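Local coordinates for aminoacyl-tRNA synthetase (Cryptosporidium parvum, PDB 5F9Y), which probably charges tRNA(Pro) with proline, as a class II prolyl-tRNA synthetase that activates the amino acid with ATP, at residues 57-62 / 275-280; 225-230 / 238-243. All coordinates share one frame; numbering follows the deposited sequence.

Contact 1 (57-62 / 275-280); sequences FIWETI and LTTRAI. With AMP (adenosine monophosphate), chain D.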
ATOM      1  N   PHE A  57      -8.715  10.692  -0.396  1.00 29.82           N
ATOM      2  CA  PHE A  57      -8.135  11.325   0.785  1.00 29.57           C
ATOM      3  C   PHE A  57      -6.964  10.512   1.320  1.00 32.86           C
ATOM      4  O   PHE A  57      -5.952  11.077   1.754  1.00 35.16           O
ATOM      5  CB  PHE A  57      -9.207  11.497   1.863  1.00 27.65           C
ATOM      6  CG  PHE A  57      -8.697  12.100   3.145  1.00 25.46           C
ATOM      7  CD1 PHE A  57      -8.167  11.301   4.147  1.00 24.46           C
ATOM      8  CD2 PHE A  57      -8.765  13.466   3.354  1.00 25.55           C
ATOM      9  CE1 PHE A  57      -7.699  11.855   5.324  1.00 24.04           C
ATOM     10  CE2 PHE A  57      -8.302  14.026   4.532  1.00 25.75           C
ATOM     11  CZ  PHE A  57      -7.769  13.219   5.518  1.00 24.31           C
ATOM     12  N   ILE A  58      -7.088   9.183   1.306  1.00 32.23           N
ATOM     13  CA  ILE A  58      -6.005   8.333   1.786  1.00 29.99           C
ATOM     14  C   ILE A  58      -4.782   8.471   0.889  1.00 30.89           C
ATOM     15  O   ILE A  58      -3.643   8.485   1.368  1.00 31.55           O
ATOM     16  CB  ILE A  58      -6.484   6.872   1.886  1.00 26.15           C
ATOM     17  CG1 ILE A  58      -7.657   6.769   2.867  1.00 23.31           C
ATOM     18  CG2 ILE A  58      -5.346   5.960   2.315  1.00 24.93           C
ATOM     19  CD1 ILE A  58      -8.191   5.363   3.056  1.00 22.53           C
ATOM     20  N   TRP A  59      -4.995   8.592  -0.423  1.00 32.37           N
ATOM     21  CA  TRP A  59      -3.861   8.776  -1.323  1.00 32.95           C
ATOM     22  C   TRP A  59      -3.226  10.149  -1.150  1.00 34.90           C
ATOM     23  O   TRP A  59      -2.006  10.287  -1.295  1.00 38.06           O
ATOM     24  CB  TRP A  59      -4.291   8.563  -2.773  1.00 30.13           C
ATOM     25  CG  TRP A  59      -3.173   8.749  -3.755  1.00 29.56           C
ATOM     26  CD1 TRP A  59      -3.045   9.755  -4.670  1.00 31.10           C
ATOM     27  CD2 TRP A  59      -2.017   7.915  -3.912  1.00 27.98           C
ATOM     28  NE1 TRP A  59      -1.887   9.595  -5.391  1.00 30.07           N
ATOM     29  CE2 TRP A  59      -1.238   8.474  -4.945  1.00 27.61           C
ATOM     30  CE3 TRP A  59      -1.568   6.750  -3.283  1.00 26.13           C
ATOM     31  CZ2 TRP A  59      -0.034   7.908  -5.362  1.00 24.91           C
ATOM     32  CZ3 TRP A  59      -0.373   6.188  -3.699  1.00 23.55           C
ATOM     33  CH2 TRP A  59       0.380   6.767  -4.729  1.00 23.44           C
ATOM     34  N   GLU A  60      -4.026  11.172  -0.839  1.00 33.93           N
ATOM     35  CA  GLU A  60      -3.458  12.492  -0.586  1.00 34.48           C
ATOM     36  C   GLU A  60      -2.609  12.505   0.677  1.00 34.85           C
ATOM     37  O   GLU A  60      -1.600  13.219   0.735  1.00 37.01           O
ATOM     38  CB  GLU A  60      -4.568  13.538  -0.489  1.00 36.52           C
ATOM     39  CG  GLU A  60      -4.917  14.187  -1.813  1.00 40.79           C
ATOM     40  CD  GLU A  60      -5.913  15.319  -1.662  1.00 45.81           C
ATOM     41  OE1 GLU A  60      -6.692  15.304  -0.686  1.00 48.28           O
ATOM     42  OE2 GLU A  60      -5.912  16.228  -2.519  1.00 48.23           O
ATOM     43  N   THR A  61      -2.995  11.733   1.694  1.00 32.33           N
ATOM     44  CA  THR A  61      -2.184  11.648   2.904  1.00 29.07           C
ATOM     45  C   THR A  61      -0.877  10.911   2.634  1.00 30.45           C
ATOM     46  O   THR A  61       0.182  11.306   3.137  1.00 33.01           O
ATOM     47  CB  THR A  61      -2.971  10.961   4.019  1.00 26.05           C
ATOM     48  OG1 THR A  61      -4.217  11.642   4.216  1.00 27.33           O
ATOM     49  CG2 THR A  61      -2.184  10.981   5.321  1.00 24.19           C
ATOM     50  N   ILE A  62      -0.934   9.839   1.839  1.00 27.75           N
ATOM     51  CA  ILE A  62       0.288   9.144   1.441  1.00 27.50           C
ATOM     52  C   ILE A  62       1.200  10.081   0.659  1.00 29.98           C
ATOM     53  O   ILE A  62       2.426  10.059   0.822  1.00 33.43           O
ATOM     54  CB  ILE A  62      -0.058   7.877   0.636  1.00 25.74           C
ATOM     55  CG1 ILE A  62      -0.801   6.872   1.522  1.00 25.06           C
ATOM     56  CG2 ILE A  62       1.198   7.253   0.046  1.00 23.71           C
ATOM     57  CD1 ILE A  62      -1.223   5.607   0.804  1.00 22.87           C
ATOM     58  N   LEU A 275       5.914   3.788  -5.880  1.00 28.86           N
ATOM     59  CA  LEU A 275       4.859   3.373  -4.961  1.00 29.17           C
ATOM     60  C   LEU A 275       3.520   3.790  -5.547  1.00 28.13           C
ATOM     61  O   LEU A 275       3.338   4.955  -5.910  1.00 28.05           O
ATOM     62  CB  LEU A 275       5.045   3.996  -3.573  1.00 29.14           C
ATOM     63  CG  LEU A 275       3.918   3.762  -2.564  1.00 30.06           C
ATOM     64  CD1 LEU A 275       3.824   2.294  -2.196  1.00 30.99           C
ATOM     65  CD2 LEU A 275       4.124   4.611  -1.323  1.00 30.62           C
ATOM     66  N   THR A 276       2.586   2.848  -5.635  1.00 27.07           N
ATOM     67  CA  THR A 276       1.324   3.058  -6.329  1.00 28.08           C
ATOM     68  C   THR A 276       0.157   3.029  -5.347  1.00 29.23           C
ATOM     69  O   THR A 276       0.323   2.809  -4.143  1.00 29.12           O
ATOM     70  CB  THR A 276       1.130   2.006  -7.422  1.00 25.91           C
ATOM     71  OG1 THR A 276       0.828   0.742  -6.819  1.00 21.35           O
ATOM     72  CG2 THR A 276       2.393   1.868  -8.257  1.00 27.64           C
ATOM     73  N   THR A 277      -1.047   3.243  -5.885  1.00 29.62           N
ATOM     74  CA  THR A 277      -2.274   3.166  -5.099  1.00 28.61           C
ATOM     75  C   THR A 277      -2.599   1.751  -4.647  1.00 30.58           C
ATOM     76  O   THR A 277      -3.629   1.554  -3.993  1.00 32.13           O
ATOM     77  CB  THR A 277      -3.453   3.725  -5.898  1.00 27.88           C
ATOM     78  OG1 THR A 277      -3.459   3.149  -7.210  1.00 31.51           O
ATOM     79  CG2 THR A 277      -3.354   5.236  -6.006  1.00 24.60           C
ATOM     80  N   ARG A 278      -1.762   0.768  -4.987  1.00 31.35           N
ATOM     81  CA  ARG A 278      -1.936  -0.577  -4.455  1.00 33.20           C
ATOM     82  C   ARG A 278      -1.875  -0.585  -2.932  1.00 33.47           C
ATOM     83  O   ARG A 278      -2.496  -1.440  -2.290  1.00 34.13           O
ATOM     84  CB  ARG A 278      -0.874  -1.506  -5.050  1.00 36.04           C
ATOM     85  CG  ARG A 278      -0.836  -2.903  -4.457  1.00 38.83           C
ATOM     86  CD  ARG A 278       0.164  -3.783  -5.184  1.00 40.60           C
ATOM     87  NE  ARG A 278      -0.338  -4.225  -6.480  1.00 43.46           N
ATOM     88  CZ  ARG A 278       0.304  -5.068  -7.283  1.00 45.10           C
ATOM     89  NH1 ARG A 278       1.482  -5.561  -6.924  1.00 45.19           N
ATOM     90  NH2 ARG A 278      -0.232  -5.419  -8.444  1.00 46.23           N
ATOM     91  N   ALA A 279      -1.155   0.371  -2.337  1.00 34.37           N
ATOM     92  CA  ALA A 279      -1.048   0.437  -0.883  1.00 34.47           C
ATOM     93  C   ALA A 279      -2.409   0.591  -0.217  1.00 34.96           C
ATOM     94  O   ALA A 279      -2.628   0.060   0.878  1.00 37.31           O
ATOM     95  CB  ALA A 279      -0.132   1.590  -0.481  1.00 32.28           C
ATOM     96  N   ILE A 280      -3.333   1.311  -0.855  1.00 34.14           N
ATOM     97  CA  ILE A 280      -4.657   1.500  -0.269  1.00 34.98           C
ATOM     98  C   ILE A 280      -5.390   0.169  -0.174  1.00 36.11           C
ATOM     99  O   ILE A 280      -6.000  -0.150   0.854  1.00 36.78           O
ATOM    100  CB  ILE A 280      -5.459   2.530  -1.083  1.00 35.17           C
ATOM    101  CG1 ILE A 280      -4.762   3.892  -1.050  1.00 33.32           C
ATOM    102  CG2 ILE A 280      -6.890   2.629  -0.565  1.00 35.49           C
ATOM    103  CD1 ILE A 280      -5.453   4.951  -1.876  1.00 34.47           C
TER
HETATM  104  P   AMP D 701       6.423  -4.167 -10.947  1.00111.56           P
HETATM  105  O1P AMP D 701       7.681  -4.953 -10.674  1.00111.65           O
HETATM  106  O2P AMP D 701       6.356  -3.566 -12.332  1.00111.97           O
HETATM  107  O3P AMP D 701       5.147  -4.847 -10.508  1.00111.49           O
HETATM  108  O5' AMP D 701       6.546  -2.898  -9.990  1.00110.38           O
HETATM  109  C5' AMP D 701       5.781  -1.723 -10.233  1.00108.26           C
HETATM  110  C4' AMP D 701       5.052  -1.253  -8.998  1.00106.18           C
HETATM  111  O4' AMP D 701       3.700  -0.881  -9.371  1.00105.04           O
HETATM  112  C3' AMP D 701       4.914  -2.281  -7.881  1.00105.15           C
HETATM  113  O3' AMP D 701       4.876  -1.612  -6.621  1.00104.32           O
HETATM  114  C2' AMP D 701       3.554  -2.908  -8.168  1.00104.58           C
HETATM  115  O2' AMP D 701       2.926  -3.483  -7.042  1.00104.88           O
HETATM  116  C1' AMP D 701       2.764  -1.716  -8.712  1.00103.57           C
HETATM  117  N9  AMP D 701       1.739  -2.087  -9.690  1.00101.02           N
HETATM  118  C8  AMP D 701       1.974  -2.801 -10.807  1.00 99.59           C
HETATM  119  N7  AMP D 701       0.837  -2.989 -11.521  1.00 99.07           N
HETATM  120  C5  AMP D 701      -0.160  -2.382 -10.852  1.00 98.85           C
HETATM  121  C6  AMP D 701      -1.615  -2.200 -11.055  1.00 97.33           C
HETATM  122  N6  AMP D 701      -2.232  -2.718 -12.143  1.00 97.32           N
HETATM  123  N1  AMP D 701      -2.298  -1.501 -10.121  1.00 96.65           N
HETATM  124  C2  AMP D 701      -1.686  -0.985  -9.039  1.00 97.00           C
HETATM  125  N3  AMP D 701      -0.370  -1.112  -8.791  1.00 97.99           N
HETATM  126  C4  AMP D 701       0.437  -1.791  -9.643  1.00 99.46           C
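Trp59 drives its indole into the bend between strand 265-276 and the following helix. The methyl CG2 of Thr277 sits over one face of the ring as a CH-pi contact, 3.7 Å from the centroid of the six-membered ring and 17° off its normal. The far rim of that ring meets backbone: Trp59 CH2 lies 3.7 Å from Leu275 O, which comes in at the edge. CG of Trp59 stands anti to the backbone N (chi1 179°), carrying the indole off the helix to the bend. On the same side of the ring plane as Thr277, but at the root of the side chain, Ile280 supplies a second bump. Its CD1 rests against Trp59 CB at 3.9 Å, while its CG1 is 4.0 Å from Ile58 CG2, filling the hollow between Ile58, Trp59 and Ile62. One turn along the helix, Ile62 CG2 meets Leu275 CD2 at 4.2 Å, crossing at about a right angle, and Ile62 CD1 reaches toward Ala279. On the side turned away from helix 53-72, Thr276 OG1 accepts a capping bond from Arg278 N and donates to N3 of AMP (3.0 Å). One face of the Arg278 guanidinium looks toward AMP, with C4 of the adenine offset toward its rim. Helix 53-72 backs the junction of strand 265-276 and helix 278-287, with Tyr195, Tyr199 and Leu202 of helix 181-202 packing alongside.

Contact 2 (225-230 / 238-243); sequences KSIEGF and VQAATS. With AMP (adenosine monophosphate), chain D.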
ATOM      1  N   LYS A 225      15.305  -4.316  -4.504  1.00 48.00           N
ATOM      2  CA  LYS A 225      14.800  -4.554  -3.161  1.00 47.45           C
ATOM      3  C   LYS A 225      13.339  -4.131  -3.090  1.00 45.12           C
ATOM      4  O   LYS A 225      12.909  -3.208  -3.787  1.00 45.94           O
ATOM      5  CB  LYS A 225      15.629  -3.796  -2.120  1.00 47.61           C
ATOM      6  CG  LYS A 225      17.104  -4.173  -2.118  1.00 49.30           C
ATOM      7  CD  LYS A 225      17.875  -3.376  -1.080  1.00 50.17           C
ATOM      8  CE  LYS A 225      19.360  -3.699  -1.121  1.00 52.17           C
ATOM      9  NZ  LYS A 225      19.627  -5.130  -0.813  1.00 54.72           N
ATOM     10  N   SER A 226      12.571  -4.815  -2.245  1.00 42.30           N
ATOM     11  CA  SER A 226      11.134  -4.589  -2.201  1.00 40.90           C
ATOM     12  C   SER A 226      10.598  -4.903  -0.813  1.00 40.84           C
ATOM     13  O   SER A 226      11.294  -5.460   0.040  1.00 43.35           O
ATOM     14  CB  SER A 226      10.408  -5.438  -3.248  1.00 41.66           C
ATOM     15  OG  SER A 226      10.452  -6.810  -2.898  1.00 43.14           O
ATOM     16  N   ILE A 227       9.336  -4.535  -0.600  1.00 38.29           N
ATOM     17  CA  ILE A 227       8.584  -4.892   0.596  1.00 36.28           C
ATOM     18  C   ILE A 227       7.407  -5.756   0.166  1.00 34.92           C
ATOM     19  O   ILE A 227       6.708  -5.425  -0.799  1.00 33.30           O
ATOM     20  CB  ILE A 227       8.105  -3.648   1.366  1.00 33.93           C
ATOM     21  CG1 ILE A 227       7.533  -2.606   0.405  1.00 32.72           C
ATOM     22  CG2 ILE A 227       9.240  -3.048   2.173  1.00 32.07           C
ATOM     23  CD1 ILE A 227       6.960  -1.398   1.101  1.00 32.15           C
ATOM     24  N   GLU A 228       7.195  -6.862   0.872  1.00 36.37           N
ATOM     25  CA  GLU A 228       6.186  -7.847   0.506  1.00 38.58           C
ATOM     26  C   GLU A 228       5.041  -7.822   1.507  1.00 37.09           C
ATOM     27  O   GLU A 228       5.266  -7.893   2.720  1.00 37.17           O
ATOM     28  CB  GLU A 228       6.791  -9.253   0.444  1.00 41.52           C
ATOM     29  CG  GLU A 228       7.887  -9.428  -0.594  1.00 44.80           C
ATOM     30  CD  GLU A 228       7.397  -9.199  -2.010  1.00 48.64           C
ATOM     31  OE1 GLU A 228       7.805  -8.190  -2.625  1.00 48.88           O
ATOM     32  OE2 GLU A 228       6.602 -10.024  -2.507  1.00 50.97           O
ATOM     33  N   GLY A 229       3.818  -7.727   0.995  1.00 35.75           N
ATOM     34  CA  GLY A 229       2.635  -7.845   1.823  1.00 34.32           C
ATOM     35  C   GLY A 229       1.922  -9.155   1.565  1.00 34.97           C
ATOM     36  O   GLY A 229       2.122  -9.777   0.517  1.00 35.41           O
ATOM     37  N   PHE A 230       1.088  -9.589   2.506  1.00 35.17           N
ATOM     38  CA  PHE A 230       0.405 -10.867   2.386  1.00 37.27           C
ATOM     39  C   PHE A 230      -0.988 -10.762   2.985  1.00 41.19           C
ATOM     40  O   PHE A 230      -1.175 -10.150   4.040  1.00 40.42           O
ATOM     41  CB  PHE A 230       1.194 -11.984   3.080  1.00 36.05           C
ATOM     42  CG  PHE A 230       0.552 -13.337   2.974  1.00 37.20           C
ATOM     43  CD1 PHE A 230       0.615 -14.056   1.792  1.00 38.39           C
ATOM     44  CD2 PHE A 230      -0.109 -13.894   4.055  1.00 37.41           C
ATOM     45  CE1 PHE A 230       0.028 -15.301   1.689  1.00 39.52           C
ATOM     46  CE2 PHE A 230      -0.699 -15.140   3.958  1.00 39.50           C
ATOM     47  CZ  PHE A 230      -0.630 -15.845   2.773  1.00 40.18           C
ATOM     48  N   VAL A 238       1.127 -10.083  -1.872  1.00 46.21           N
ATOM     49  CA  VAL A 238       0.993  -8.863  -2.663  1.00 43.26           C
ATOM     50  C   VAL A 238       2.282  -8.067  -2.520  1.00 43.12           C
ATOM     51  O   VAL A 238       2.673  -7.714  -1.403  1.00 43.46           O
ATOM     52  CB  VAL A 238      -0.205  -7.998  -2.230  1.00 39.33           C
ATOM     53  CG1 VAL A 238      -0.342  -6.792  -3.149  1.00 37.14           C
ATOM     54  CG2 VAL A 238      -1.495  -8.810  -2.213  1.00 39.98           C
ATOM     55  N   GLN A 239       2.941  -7.783  -3.641  1.00 43.65           N
ATOM     56  CA  GLN A 239       4.122  -6.928  -3.617  1.00 41.15           C
ATOM     57  C   GLN A 239       3.707  -5.492  -3.319  1.00 38.76           C
ATOM     58  O   GLN A 239       2.881  -4.917  -4.035  1.00 37.66           O
ATOM     59  CB  GLN A 239       4.863  -7.009  -4.947  1.00 39.59           C
ATOM     60  CG  GLN A 239       6.157  -6.219  -4.977  1.00 38.65           C
ATOM     61  CD  GLN A 239       6.745  -6.135  -6.365  1.00 40.81           C
ATOM     62  OE1 GLN A 239       7.605  -6.932  -6.737  1.00 43.26           O
ATOM     63  NE2 GLN A 239       6.282  -5.168  -7.146  1.00 40.58           N
ATOM     64  N   ALA A 240       4.285  -4.909  -2.270  1.00 37.76           N
ATOM     65  CA  ALA A 240       3.866  -3.597  -1.791  1.00 37.31           C
ATOM     66  C   ALA A 240       4.545  -2.452  -2.540  1.00 36.91           C
ATOM     67  O   ALA A 240       3.867  -1.546  -3.034  1.00 37.68           O
ATOM     68  CB  ALA A 240       4.139  -3.481  -0.290  1.00 37.45           C
ATOM     69  N   ALA A 241       5.872  -2.470  -2.622  1.00 37.00           N
ATOM     70  CA  ALA A 241       6.611  -1.417  -3.305  1.00 35.08           C
ATOM     71  C   ALA A 241       7.996  -1.941  -3.648  1.00 37.49           C
ATOM     72  O   ALA A 241       8.463  -2.927  -3.075  1.00 39.75           O
ATOM     73  CB  ALA A 241       6.704  -0.149  -2.450  1.00 32.15           C
ATOM     74  N   THR A 242       8.650  -1.266  -4.594  1.00 37.81           N
ATOM     75  CA  THR A 242       9.951  -1.693  -5.094  1.00 39.25           C
ATOM     76  C   THR A 242      10.908  -0.513  -5.175  1.00 37.50           C
ATOM     77  O   THR A 242      10.507   0.623  -5.443  1.00 35.61           O
ATOM     78  CB  THR A 242       9.840  -2.344  -6.479  1.00 44.07           C
ATOM     79  OG1 THR A 242       9.044  -1.515  -7.336  1.00 45.74           O
ATOM     80  CG2 THR A 242       9.210  -3.723  -6.375  1.00 45.01           C
ATOM     81  N   SER A 243      12.191  -0.806  -4.954  1.00 38.23           N
ATOM     82  CA  SER A 243      13.265   0.181  -5.039  1.00 36.17           C
ATOM     83  C   SER A 243      14.430  -0.472  -5.769  1.00 35.73           C
ATOM     84  O   SER A 243      15.057  -1.393  -5.236  1.00 37.78           O
ATOM     85  CB  SER A 243      13.683   0.662  -3.648  1.00 36.15           C
ATOM     86  OG  SER A 243      14.663   1.682  -3.728  1.00 39.18           O
TER
HETATM   87  P   AMP D 701       6.423  -4.167 -10.947  1.00111.56           P
HETATM   88  O1P AMP D 701       7.681  -4.953 -10.674  1.00111.65           O
HETATM   89  O2P AMP D 701       6.356  -3.566 -12.332  1.00111.97           O
HETATM   90  O3P AMP D 701       5.147  -4.847 -10.508  1.00111.49           O
HETATM   91  O5' AMP D 701       6.546  -2.898  -9.990  1.00110.38           O
HETATM   92  C5' AMP D 701       5.781  -1.723 -10.233  1.00108.26           C
HETATM   93  C4' AMP D 701       5.052  -1.253  -8.998  1.00106.18           C
HETATM   94  O4' AMP D 701       3.700  -0.881  -9.371  1.00105.04           O
HETATM   95  C3' AMP D 701       4.914  -2.281  -7.881  1.00105.15           C
HETATM   96  O3' AMP D 701       4.876  -1.612  -6.621  1.00104.32           O
HETATM   97  C2' AMP D 701       3.554  -2.908  -8.168  1.00104.58           C
HETATM   98  O2' AMP D 701       2.926  -3.483  -7.042  1.00104.88           O
HETATM   99  C1' AMP D 701       2.764  -1.716  -8.712  1.00103.57           C
HETATM  100  N9  AMP D 701       1.739  -2.087  -9.690  1.00101.02           N
HETATM  101  C8  AMP D 701       1.974  -2.801 -10.807  1.00 99.59           C
HETATM  102  N7  AMP D 701       0.837  -2.989 -11.521  1.00 99.07           N
HETATM  103  C5  AMP D 701      -0.160  -2.382 -10.852  1.00 98.85           C
HETATM  104  C6  AMP D 701      -1.615  -2.200 -11.055  1.00 97.33           C
HETATM  105  N6  AMP D 701      -2.232  -2.718 -12.143  1.00 97.32           N
HETATM  106  N1  AMP D 701      -2.298  -1.501 -10.121  1.00 96.65           N
HETATM  107  C2  AMP D 701      -1.686  -0.985  -9.039  1.00 97.00           C
HETATM  108  N3  AMP D 701      -0.370  -1.112  -8.791  1.00 97.99           N
HETATM  109  C4  AMP D 701       0.437  -1.791  -9.643  1.00 99.46           C
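Ile227 packs against two consecutive alanines of the partner strand, its CG1 3.6 Å from Ala240 CB and its CD1 3.8 Å from Ala241 CB. CG1 is wedged between the backbone N and the carbonyl carbon (chi1 44°), which turns the chain across to both methyls. Tyr195 and Tyr199 of helix 181-202 close over this buried side. The backbone explains the pairing: Ile227 N donates to Ala241 O (3.1 Å), whereas Ile227 O accepts from Ala240 N (2.9 Å). Two residues thus face one, a classic beta bulge in the antiparallel hairpin of strands 223-231 and 236-247, and the register shifts by one. Regular pairs flank it, Lys225 with Ser243 and Gly229 with Val238. The face carrying Ser226, Glu228, Gln239 and Thr242 is polar. There Ser226 OG donates to Glu228 OE1 (3.0 Å), meeting it on the anti side, 28° out of the carboxylate plane. The same OE1 lies 3.5 Å from CG in the aliphatic part of Gln239, and Thr242 touches the bound proline. The looser places are partly exposed: Lys225, whose end leads away from the partner strand, and Gln239, whose amide goes on to the nucleotide, NE2 3.3 Å from AMP C3'.

The centres of contacts 1 and 2 lie about 15 Å apart, and strands 236-247 and 265-276, antiparallel neighbours in the sheet, connect them. Along the chain helix 53-72 comes first, then the hairpin of contact 2, then segment 275-280, so the long-range pairing of contact 1 brackets the local one. They meet directly: Leu275 CD1 packs on Ala241 CB at 3.8 Å, and Arg278 NH1 probably hydrogen-bonds Gln239 O at 3.3 Å. Both reach AMP, contact 1 at the adenine and the ribose O2', contact 2 along the ribose and toward the phosphate. Together they line part of the nucleotide site in the class II core, which Thr166 and Arg154 also hold, with proline bound nearby.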